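Local coordinates for protein putative hexose oxidase (PDB 5AWV) that probably oxidises a sugar of glycopeptide antibiotics such as teicoplanin, using a covalently bound FAD, at residues A[249-259]-A[309-318]; A[267-278]-A[290-298]. All blocks are in the same frame, centred on the assembly; numbering follows the deposited sequence.

Interaction 1 (A[249-259]-A[309-318])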
loop_
_atom_site.group_PDB
_atom_site.type_symbol
_atom_site.label_atom_id
_atom_site.label_comp_id
_atom_site.label_asym_id
_atom_site.label_seq_id
_atom_site.Cartn_x
_atom_site.Cartn_y
_atom_site.Cartn_z
ATOM N N THR A 249 -12.172 -7.214 19.612
ATOM C CA THR A 249 -13.251 -7.685 18.771
ATOM C C THR A 249 -13.930 -6.547 18.034
ATOM O O THR A 249 -13.867 -5.401 18.475
ATOM C CB THR A 249 -14.344 -8.423 19.569
ATOM O OG1 THR A 249 -14.899 -7.527 20.462
ATOM C CG2 THR A 249 -13.796 -9.572 20.392
ATOM N N LEU A 250 -14.493 -6.912 16.875
ATOM C CA LEU A 250 -15.249 -6.030 16.017
ATOM C C LEU A 250 -16.675 -6.546 15.907
ATOM O O LEU A 250 -16.892 -7.787 15.829
ATOM C CB LEU A 250 -14.622 -6.007 14.626
ATOM C CG LEU A 250 -13.187 -5.450 14.601
ATOM C CD1 LEU A 250 -12.525 -5.856 13.280
ATOM C CD2 LEU A 250 -13.138 -3.933 14.733
ATOM N N LEU A 251 -17.619 -5.632 15.924
ATOM C CA LEU A 251 -18.945 -5.945 15.419
ATOM C C LEU A 251 -19.040 -5.621 13.940
ATOM O O LEU A 251 -18.708 -4.515 13.486
ATOM C CB LEU A 251 -19.955 -5.160 16.286
ATOM C CG LEU A 251 -21.380 -5.594 16.533
ATOM C CD1 LEU A 251 -21.455 -7.038 17.052
ATOM C CD2 LEU A 251 -22.010 -4.621 17.549
ATOM N N THR A 252 -19.456 -6.588 13.164
ATOM C CA THR A 252 -19.506 -6.470 11.718
ATOM C C THR A 252 -20.896 -6.780 11.118
ATOM O O THR A 252 -21.646 -7.603 11.646
ATOM C CB THR A 252 -18.472 -7.382 11.062
ATOM O OG1 THR A 252 -18.805 -8.758 11.319
ATOM C CG2 THR A 252 -17.019 -7.096 11.636
ATOM N N SER A 253 -21.212 -6.120 10.027
ATOM C CA SER A 253 -22.371 -6.426 9.255
ATOM C C SER A 253 -22.160 -5.991 7.840
ATOM O O SER A 253 -21.463 -5.007 7.622
ATOM C CB SER A 253 -23.543 -5.619 9.883
ATOM O OG SER A 253 -24.752 -5.787 9.155
ATOM N N THR A 254 -22.760 -6.661 6.869
ATOM C CA THR A 254 -22.805 -6.139 5.482
ATOM C C THR A 254 -24.260 -5.983 5.074
ATOM O O THR A 254 -24.997 -6.956 5.118
ATOM C CB THR A 254 -22.045 -7.110 4.568
ATOM O OG1 THR A 254 -20.672 -7.213 5.012
ATOM C CG2 THR A 254 -22.137 -6.746 3.094
ATOM N N VAL A 255 -24.685 -4.763 4.738
ATOM C CA VAL A 255 -26.011 -4.489 4.203
ATOM C C VAL A 255 -25.904 -4.777 2.685
ATOM O O VAL A 255 -24.926 -4.318 1.999
ATOM C CB VAL A 255 -26.404 -3.011 4.378
ATOM C CG1 VAL A 255 -27.753 -2.677 3.733
ATOM C CG2 VAL A 255 -26.432 -2.596 5.812
ATOM N N THR A 256 -26.835 -5.557 2.124
ATOM C CA THR A 256 -26.839 -5.820 0.685
ATOM C C THR A 256 -27.952 -5.057 0.010
ATOM O O THR A 256 -29.012 -4.916 0.580
ATOM C CB THR A 256 -26.934 -7.347 0.475
ATOM O OG1 THR A 256 -25.813 -7.967 1.144
ATOM C CG2 THR A 256 -26.771 -7.668 -0.936
ATOM N N PHE A 257 -27.745 -4.546 -1.185
ATOM C CA PHE A 257 -28.759 -3.870 -1.921
ATOM C C PHE A 257 -29.002 -4.637 -3.176
ATOM O O PHE A 257 -28.120 -5.328 -3.663
ATOM C CB PHE A 257 -28.315 -2.461 -2.284
ATOM C CG PHE A 257 -27.931 -1.655 -1.083
ATOM C CD1 PHE A 257 -28.873 -0.974 -0.374
ATOM C CD2 PHE A 257 -26.620 -1.614 -0.652
ATOM C CE1 PHE A 257 -28.513 -0.237 0.745
ATOM C CE2 PHE A 257 -26.260 -0.879 0.466
ATOM C CZ PHE A 257 -27.210 -0.169 1.155
ATOM N N ASP A 258 -30.174 -4.470 -3.756
ATOM C CA ASP A 258 -30.513 -5.237 -4.942
ATOM C C ASP A 258 -30.763 -4.257 -6.030
ATOM O O ASP A 258 -31.573 -3.349 -5.894
ATOM C CB ASP A 258 -31.738 -6.092 -4.642
ATOM C CG ASP A 258 -32.091 -7.013 -5.779
ATOM O OD1 ASP A 258 -31.503 -6.932 -6.889
ATOM O OD2 ASP A 258 -33.012 -7.810 -5.560
ATOM N N TRP A 259 -30.035 -4.380 -7.107
ATOM C CA TRP A 259 -30.233 -3.469 -8.251
ATOM C C TRP A 259 -31.629 -3.581 -8.862
ATOM O O TRP A 259 -32.218 -2.576 -9.218
ATOM C CB TRP A 259 -29.281 -3.763 -9.347
ATOM C CG TRP A 259 -27.898 -3.231 -9.168
ATOM C CD1 TRP A 259 -26.771 -3.957 -8.932
ATOM C CD2 TRP A 259 -27.508 -1.860 -9.279
ATOM N NE1 TRP A 259 -25.687 -3.112 -8.911
ATOM C CE2 TRP A 259 -26.111 -1.820 -9.121
ATOM C CE3 TRP A 259 -28.204 -0.672 -9.555
ATOM C CZ2 TRP A 259 -25.395 -0.631 -9.192
ATOM C CZ3 TRP A 259 -27.502 0.535 -9.610
ATOM C CH2 TRP A 259 -26.112 0.544 -9.441
ATOM N N PHE A 309 -23.474 -4.892 -4.906
ATOM C CA PHE A 309 -23.976 -3.660 -4.386
ATOM C C PHE A 309 -24.189 -3.912 -2.912
ATOM O O PHE A 309 -25.155 -4.574 -2.523
ATOM C CB PHE A 309 -25.285 -3.332 -5.111
ATOM C CG PHE A 309 -25.740 -1.891 -4.994
ATOM C CD1 PHE A 309 -25.209 -0.976 -4.028
ATOM C CD2 PHE A 309 -26.747 -1.435 -5.808
ATOM C CE1 PHE A 309 -25.695 0.267 -3.924
ATOM C CE2 PHE A 309 -27.171 -0.124 -5.761
ATOM C CZ PHE A 309 -26.644 0.748 -4.813
ATOM N N MET A 310 -23.229 -3.462 -2.064
ATOM C CA MET A 310 -23.229 -3.810 -0.674
ATOM C C MET A 310 -22.414 -2.814 0.162
ATOM O O MET A 310 -21.672 -2.030 -0.386
ATOM C CB MET A 310 -22.662 -5.188 -0.518
ATOM C CG MET A 310 -21.308 -5.352 -1.126
ATOM S SD MET A 310 -20.642 -6.893 -0.513
ATOM C CE MET A 310 -19.311 -6.935 -1.673
ATOM N N MET A 311 -22.538 -2.902 1.473
ATOM C CA MET A 311 -21.907 -1.953 2.395
ATOM C C MET A 311 -21.446 -2.711 3.596
ATOM O O MET A 311 -22.198 -2.895 4.561
ATOM C CB MET A 311 -22.831 -0.793 2.738
ATOM C CG MET A 311 -22.187 0.250 3.605
ATOM S SD MET A 311 -23.227 1.664 4.025
ATOM C CE MET A 311 -24.166 0.946 5.374
ATOM N N PRO A 312 -20.219 -3.212 3.546
ATOM C CA PRO A 312 -19.688 -3.776 4.790
ATOM C C PRO A 312 -19.477 -2.670 5.834
ATOM O O PRO A 312 -19.108 -1.495 5.477
ATOM C CB PRO A 312 -18.328 -4.416 4.362
ATOM C CG PRO A 312 -18.390 -4.412 2.874
ATOM C CD PRO A 312 -19.334 -3.391 2.398
ATOM N N ILE A 313 -19.676 -3.021 7.084
ATOM C CA ILE A 313 -19.484 -2.125 8.201
ATOM C C ILE A 313 -18.751 -2.867 9.313
ATOM O O ILE A 313 -19.025 -4.062 9.591
ATOM C CB ILE A 313 -20.832 -1.662 8.773
ATOM C CG1 ILE A 313 -21.750 -1.221 7.651
ATOM C CG2 ILE A 313 -20.676 -0.611 9.860
ATOM C CD1 ILE A 313 -23.192 -1.185 8.108
ATOM N N GLN A 314 -17.892 -2.154 10.022
ATOM C CA GLN A 314 -17.373 -2.681 11.263
ATOM C C GLN A 314 -17.248 -1.652 12.304
ATOM O O GLN A 314 -16.968 -0.463 12.009
ATOM C CB GLN A 314 -16.030 -3.355 10.985
ATOM C CG GLN A 314 -14.997 -2.461 10.442
ATOM C CD GLN A 314 -13.618 -3.182 10.198
ATOM O OE1 GLN A 314 -12.634 -2.876 10.839
ATOM N NE2 GLN A 314 -13.603 -4.094 9.308
ATOM N N VAL A 315 -17.400 -2.062 13.546
ATOM C CA VAL A 315 -17.234 -1.160 14.665
ATOM C C VAL A 315 -16.431 -1.847 15.732
ATOM O O VAL A 315 -16.598 -3.045 15.957
ATOM C CB VAL A 315 -18.618 -0.800 15.259
ATOM C CG1 VAL A 315 -18.545 0.257 16.344
ATOM C CG2 VAL A 315 -19.466 -0.270 14.135
ATOM N N ASP A 316 -15.537 -1.087 16.352
ATOM C CA ASP A 316 -14.830 -1.496 17.557
ATOM C C ASP A 316 -15.851 -1.889 18.610
ATOM O O ASP A 316 -16.609 -1.042 19.078
ATOM C CB ASP A 316 -13.991 -0.306 18.048
ATOM C CG ASP A 316 -13.189 -0.611 19.300
ATOM O OD1 ASP A 316 -13.356 -1.688 19.930
ATOM O OD2 ASP A 316 -12.302 0.202 19.560
ATOM N N ALA A 317 -15.859 -3.159 18.962
ATOM C CA ALA A 317 -16.751 -3.743 19.927
ATOM C C ALA A 317 -16.348 -3.624 21.406
ATOM O O ALA A 317 -17.014 -4.189 22.235
ATOM C CB ALA A 317 -16.985 -5.194 19.569
ATOM N N THR A 318 -15.312 -2.868 21.737
ATOM C CA THR A 318 -14.835 -2.699 23.089
ATOM C C THR A 318 -15.885 -1.989 23.995
ATOM O O THR A 318 -16.140 -2.447 25.106
ATOM C CB THR A 318 -13.611 -1.788 23.091
ATOM O OG1 THR A 318 -12.619 -2.358 22.279
ATOM C CG2 THR A 318 -13.030 -1.498 24.542
HETATM O O HOH W 1 -25.873 -6.735 -4.469
#
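Backbone amides of Leu251, Ser253, Val255 and Phe257 donate to carbonyls of Val315, Ile313, Met311 and Phe309, and three of those partners answer in the opposite direction, which makes strands 249-257 and 309-316 an antiparallel ladder in the seven-stranded sheet of this flavoprotein. The bond from Ile313 N to Ser253 O is 2.7 Å long. At the Thr249 end, Ala317 N continues the series with a 3.0 Å bond to Thr249 O, while Thr318 folds back on Asp316 OD1 in an Asx turn. Between the paired amides, CA-H...O contacts such as Thr252 CA to Ile313 O (3.2 Å) fill in the ladder.

Of the two faces, the one with Leu251, Val255, Met311 and Ile313 is packed under helix 322-334; there Val255 CG2 touches both Met311 CE and Ile313 CD1. The other carries Thr252, Thr254, Pro312 and Gln314. Thr254 OG1 lies 3.7 Å from Pro312 CB, but its polar partner is the backbone of a bound peptide, to which it is hydrogen-bonded and against which Pro312 packs, so this face lines a place where a glycopeptide molecule is bound.

An aromatic cluster finishes the Phe309 end. With CG anti to the backbone N (chi1 -163°), the Phe309 ring swings between Phe257 and Trp259, its plane turned 46° against the indole. Phe257 CB rests over the Phe309 face in a CH-pi contact, 3.9 Å from its centroid, and Phe309 CD2 presses over the centre of the Trp259 ring, 3.4 Å from CE2.

Interaction 2 (A[267-278]-A[290-298])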
loop_
_atom_site.group_PDB
_atom_site.type_symbol
_atom_site.label_atom_id
_atom_site.label_comp_id
_atom_site.label_asym_id
_atom_site.label_seq_id
_atom_site.Cartn_x
_atom_site.Cartn_y
_atom_site.Cartn_z
ATOM N N PHE A 267 -31.922 5.131 -5.428
ATOM C CA PHE A 267 -30.471 5.221 -5.584
ATOM C C PHE A 267 -29.965 6.554 -5.117
ATOM O O PHE A 267 -29.034 6.615 -4.333
ATOM C CB PHE A 267 -30.052 4.990 -7.016
ATOM C CG PHE A 267 -28.554 4.948 -7.202
ATOM C CD1 PHE A 267 -27.862 3.768 -7.035
ATOM C CD2 PHE A 267 -27.858 6.099 -7.526
ATOM C CE1 PHE A 267 -26.467 3.728 -7.201
ATOM C CE2 PHE A 267 -26.490 6.061 -7.704
ATOM C CZ PHE A 267 -25.789 4.864 -7.555
ATOM N N SER A 268 -30.522 7.627 -5.646
ATOM C CA SER A 268 -30.216 8.938 -5.149
ATOM C C SER A 268 -30.423 9.155 -3.647
ATOM O O SER A 268 -29.527 9.703 -2.970
ATOM C CB SER A 268 -30.908 10.022 -5.969
ATOM O OG SER A 268 -30.336 11.283 -5.586
ATOM N N ARG A 269 -31.554 8.722 -3.107
ATOM C CA ARG A 269 -31.747 8.782 -1.673
ATOM C C ARG A 269 -30.629 8.068 -0.856
ATOM O O ARG A 269 -30.139 8.591 0.155
ATOM C CB ARG A 269 -33.127 8.221 -1.308
ATOM C CG ARG A 269 -33.465 8.333 0.145
ATOM C CD ARG A 269 -33.615 9.785 0.576
ATOM N NE ARG A 269 -33.839 9.828 2.006
ATOM C CZ ARG A 269 -34.994 9.509 2.588
ATOM N NH1 ARG A 269 -36.065 9.086 1.886
ATOM N NH2 ARG A 269 -35.095 9.606 3.902
ATOM N N LEU A 270 -30.265 6.897 -1.262
ATOM C CA LEU A 270 -29.191 6.127 -0.636
ATOM C C LEU A 270 -27.833 6.923 -0.566
ATOM O O LEU A 270 -27.228 7.029 0.481
ATOM C CB LEU A 270 -28.966 4.805 -1.399
ATOM C CG LEU A 270 -27.769 3.933 -0.962
ATOM C CD1 LEU A 270 -27.894 3.471 0.464
ATOM C CD2 LEU A 270 -27.675 2.722 -1.816
ATOM N N LEU A 271 -27.382 7.388 -1.707
ATOM C CA LEU A 271 -26.116 8.161 -1.772
ATOM C C LEU A 271 -26.186 9.451 -1.008
ATOM O O LEU A 271 -25.194 9.774 -0.341
ATOM C CB LEU A 271 -25.626 8.357 -3.196
ATOM C CG LEU A 271 -24.837 7.186 -3.740
ATOM C CD1 LEU A 271 -25.677 5.927 -3.925
ATOM C CD2 LEU A 271 -24.183 7.636 -5.026
ATOM N N ARG A 272 -27.378 10.118 -0.934
ATOM C CA ARG A 272 -27.514 11.278 -0.090
ATOM C C ARG A 272 -27.467 10.933 1.364
ATOM O O ARG A 272 -26.810 11.610 2.130
ATOM C CB ARG A 272 -28.751 12.161 -0.380
ATOM C CG ARG A 272 -28.777 12.658 -1.820
ATOM C CD ARG A 272 -30.010 13.460 -2.092
ATOM N NE ARG A 272 -30.163 13.658 -3.555
ATOM C CZ ARG A 272 -30.850 14.656 -4.100
ATOM N NH1 ARG A 272 -31.435 15.612 -3.307
ATOM N NH2 ARG A 272 -30.944 14.713 -5.456
ATOM N N ASN A 273 -28.219 9.927 1.762
ATOM C CA ASN A 273 -28.228 9.446 3.150
ATOM C C ASN A 273 -26.771 9.177 3.669
ATOM O O ASN A 273 -26.382 9.586 4.741
ATOM C CB ASN A 273 -28.965 8.106 3.232
ATOM C CG ASN A 273 -30.485 8.207 3.210
ATOM O OD1 ASN A 273 -31.162 7.189 3.125
ATOM N ND2 ASN A 273 -31.004 9.385 3.222
ATOM N N HIS A 274 -26.090 8.352 2.911
ATOM C CA HIS A 274 -24.757 7.882 3.204
ATOM C C HIS A 274 -23.787 9.036 3.286
ATOM O O HIS A 274 -23.088 9.154 4.246
ATOM C CB HIS A 274 -24.314 6.886 2.144
ATOM C CG HIS A 274 -22.874 6.471 2.255
ATOM N ND1 HIS A 274 -21.860 7.113 1.560
ATOM C CD2 HIS A 274 -22.273 5.507 2.997
ATOM C CE1 HIS A 274 -20.696 6.572 1.867
ATOM N NE2 HIS A 274 -20.921 5.579 2.701
ATOM N N GLY A 275 -23.781 9.889 2.279
ATOM C CA GLY A 275 -22.868 11.024 2.240
ATOM C C GLY A 275 -23.081 12.011 3.332
ATOM O O GLY A 275 -22.109 12.488 3.938
ATOM N N GLU A 276 -24.360 12.365 3.591
ATOM C CA GLU A 276 -24.703 13.258 4.681
ATOM C C GLU A 276 -24.359 12.716 6.053
ATOM O O GLU A 276 -23.937 13.465 6.926
ATOM C CB GLU A 276 -26.193 13.712 4.605
ATOM C CG GLU A 276 -26.329 14.665 3.388
ATOM C CD GLU A 276 -27.745 15.019 2.946
ATOM O OE1 GLU A 276 -27.938 15.583 1.810
ATOM O OE2 GLU A 276 -28.658 14.722 3.716
ATOM N N TRP A 277 -24.555 11.408 6.249
ATOM C CA TRP A 277 -24.163 10.785 7.496
ATOM C C TRP A 277 -22.604 10.995 7.723
ATOM O O TRP A 277 -22.182 11.437 8.787
ATOM C CB TRP A 277 -24.515 9.278 7.517
ATOM C CG TRP A 277 -24.299 8.730 8.844
ATOM C CD1 TRP A 277 -25.178 8.658 9.895
ATOM C CD2 TRP A 277 -23.037 8.233 9.334
ATOM N NE1 TRP A 277 -24.531 8.123 10.989
ATOM C CE2 TRP A 277 -23.228 7.834 10.654
ATOM C CE3 TRP A 277 -21.776 8.000 8.719
ATOM C CZ2 TRP A 277 -22.186 7.302 11.434
ATOM C CZ3 TRP A 277 -20.761 7.451 9.511
ATOM C CH2 TRP A 277 -20.961 7.105 10.818
ATOM N N TYR A 278 -21.809 10.680 6.730
ATOM C CA TYR A 278 -20.344 10.927 6.781
ATOM C C TYR A 278 -20.005 12.412 6.983
ATOM O O TYR A 278 -19.077 12.681 7.731
ATOM C CB TYR A 278 -19.539 10.278 5.618
ATOM C CG TYR A 278 -19.161 8.849 5.892
ATOM C CD1 TYR A 278 -18.032 8.559 6.639
ATOM C CD2 TYR A 278 -19.979 7.795 5.533
ATOM C CE1 TYR A 278 -17.636 7.282 6.952
ATOM C CE2 TYR A 278 -19.621 6.485 5.864
ATOM C CZ TYR A 278 -18.405 6.213 6.568
ATOM O OH TYR A 278 -18.033 4.910 6.904
ATOM N N GLY A 290 -14.701 5.017 15.933
ATOM C CA GLY A 290 -14.612 3.539 16.029
ATOM C C GLY A 290 -15.419 2.717 14.984
ATOM O O GLY A 290 -15.381 1.469 15.007
ATOM N N LEU A 291 -16.024 3.405 14.019
ATOM C CA LEU A 291 -16.802 2.775 12.945
ATOM C C LEU A 291 -16.196 3.088 11.595
ATOM O O LEU A 291 -15.697 4.223 11.308
ATOM C CB LEU A 291 -18.251 3.335 12.960
ATOM C CG LEU A 291 -19.243 2.774 11.933
ATOM C CD1 LEU A 291 -20.693 2.714 12.438
ATOM C CD2 LEU A 291 -19.201 3.517 10.592
ATOM N N TRP A 292 -16.273 2.112 10.750
ATOM C CA TRP A 292 -15.912 2.254 9.373
ATOM C C TRP A 292 -16.821 1.432 8.486
ATOM O O TRP A 292 -17.292 0.364 8.840
ATOM C CB TRP A 292 -14.465 1.733 9.178
ATOM C CG TRP A 292 -14.000 1.792 7.730
ATOM C CD1 TRP A 292 -13.442 2.856 7.053
ATOM C CD2 TRP A 292 -13.991 0.701 6.825
ATOM N NE1 TRP A 292 -13.145 2.506 5.780
ATOM C CE2 TRP A 292 -13.445 1.179 5.600
ATOM C CE3 TRP A 292 -14.391 -0.627 6.918
ATOM C CZ2 TRP A 292 -13.362 0.379 4.461
ATOM C CZ3 TRP A 292 -14.333 -1.429 5.765
ATOM C CH2 TRP A 292 -13.772 -0.938 4.572
ATOM N N SER A 293 -17.060 1.961 7.315
ATOM C CA SER A 293 -17.839 1.257 6.305
ATOM C C SER A 293 -17.401 1.632 4.948
ATOM O O SER A 293 -16.732 2.652 4.741
ATOM C CB SER A 293 -19.337 1.571 6.499
ATOM O OG SER A 293 -19.609 2.925 6.200
ATOM N N GLN A 294 -17.744 0.791 3.999
ATOM C CA GLN A 294 -17.650 1.243 2.641
ATOM C C GLN A 294 -18.797 0.844 1.758
ATOM O O GLN A 294 -19.201 -0.307 1.795
ATOM C CB GLN A 294 -16.315 0.815 1.999
ATOM C CG GLN A 294 -16.051 -0.595 1.760
ATOM C CD GLN A 294 -14.706 -0.794 0.983
ATOM O OE1 GLN A 294 -13.817 0.014 1.016
ATOM N NE2 GLN A 294 -14.598 -1.886 0.298
ATOM N N LEU A 295 -19.274 1.794 0.996
ATOM C CA LEU A 295 -20.395 1.596 0.114
ATOM C C LEU A 295 -19.904 1.202 -1.237
ATOM O O LEU A 295 -19.306 1.968 -1.922
ATOM C CB LEU A 295 -21.325 2.813 0.134
ATOM C CG LEU A 295 -22.584 2.758 -0.788
ATOM C CD1 LEU A 295 -23.517 1.580 -0.452
ATOM C CD2 LEU A 295 -23.337 4.043 -0.786
ATOM N N MET A 296 -20.182 -0.037 -1.627
ATOM C CA MET A 296 -19.643 -0.598 -2.831
ATOM C C MET A 296 -20.794 -0.707 -3.837
ATOM O O MET A 296 -21.725 -1.458 -3.592
ATOM C CB MET A 296 -19.038 -1.916 -2.544
ATOM C CG MET A 296 -17.870 -1.867 -1.489
ATOM S SD MET A 296 -17.541 -3.475 -0.735
ATOM C CE MET A 296 -16.566 -4.101 -2.064
ATOM N N ILE A 297 -20.733 0.101 -4.880
ATOM C CA ILE A 297 -21.789 0.251 -5.843
ATOM C C ILE A 297 -21.236 -0.421 -7.096
ATOM O O ILE A 297 -20.695 0.228 -7.989
ATOM C CB ILE A 297 -22.176 1.687 -6.092
ATOM C CG1 ILE A 297 -22.447 2.446 -4.798
ATOM C CG2 ILE A 297 -23.394 1.765 -7.011
ATOM C CD1 ILE A 297 -22.467 3.923 -4.999
ATOM N N GLY A 298 -21.428 -1.735 -7.152
ATOM C CA GLY A 298 -20.857 -2.574 -8.181
ATOM C C GLY A 298 -21.905 -3.445 -8.861
ATOM O O GLY A 298 -22.999 -3.628 -8.326
HETATM O O HOH W 2 -18.501 4.481 3.389
#
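His274 reaches from helix 264-280 to Leu295 of strand 291-298, and its path illustrates how a helix packs against a sheet. Its CB lies 4.2 Å from Leu295 CD2. CG, anti to the backbone N (chi1 172°), carries the imidazole past the leucine, which runs oppositely: CG and ND1 meet Leu295 CD2, whereas CD2 and NE2 of the imidazole meet Leu295 CB, 3.8 Å from NE2. That CB sits over one imidazole face as a CH-pi contact; Tyr278 CD2 covers the opposite face. At the tip, a water in the ring plane lies 2.7 Å from His274 NE2 and donates to Ser293 O, bridging to the strand.

One turn on, Tyr278 OH and Ser293 OG share a 2.6 Å hydrogen bond, met at the edge of the phenol; Ser293 OG is also bonded to His329. Toward the other end, Leu271 CD1 and Ile297 CD1 meet tip to tip, and Ile297 CG2 meets the edge of the Phe267 ring at CE1, 3.7 Å away.

The helix, which borders a bound acyl chain through Ser268 and Arg269, runs roughly antiparallel to the strand, at 156°, with helix 377-387 packed beside it; strand 291-298 lies between strands 309-316 and 395-402.

Overall arrangement
From the N terminus, strand 249-257 comes first and leads through Trp259 into helix 264-280; the chain then turns back as strand 291-298 and returns once more as strand 309-316. Interaction 2 closes the short inner loop, with 11 residues between its segments, and interaction 1 closes the wider one around it, so the two nest without crossing. Strand 309-316 inserts between 249-257 and 291-298 in the sheet, and the helix packs on one face. The contacts meet directly: Met310 O and Met296 N probably form a hydrogen bond, as do Trp259 NE1 and Gly298 O. Together they tie three neighbouring strands of the seven-stranded antiparallel sheet to helix 264-280.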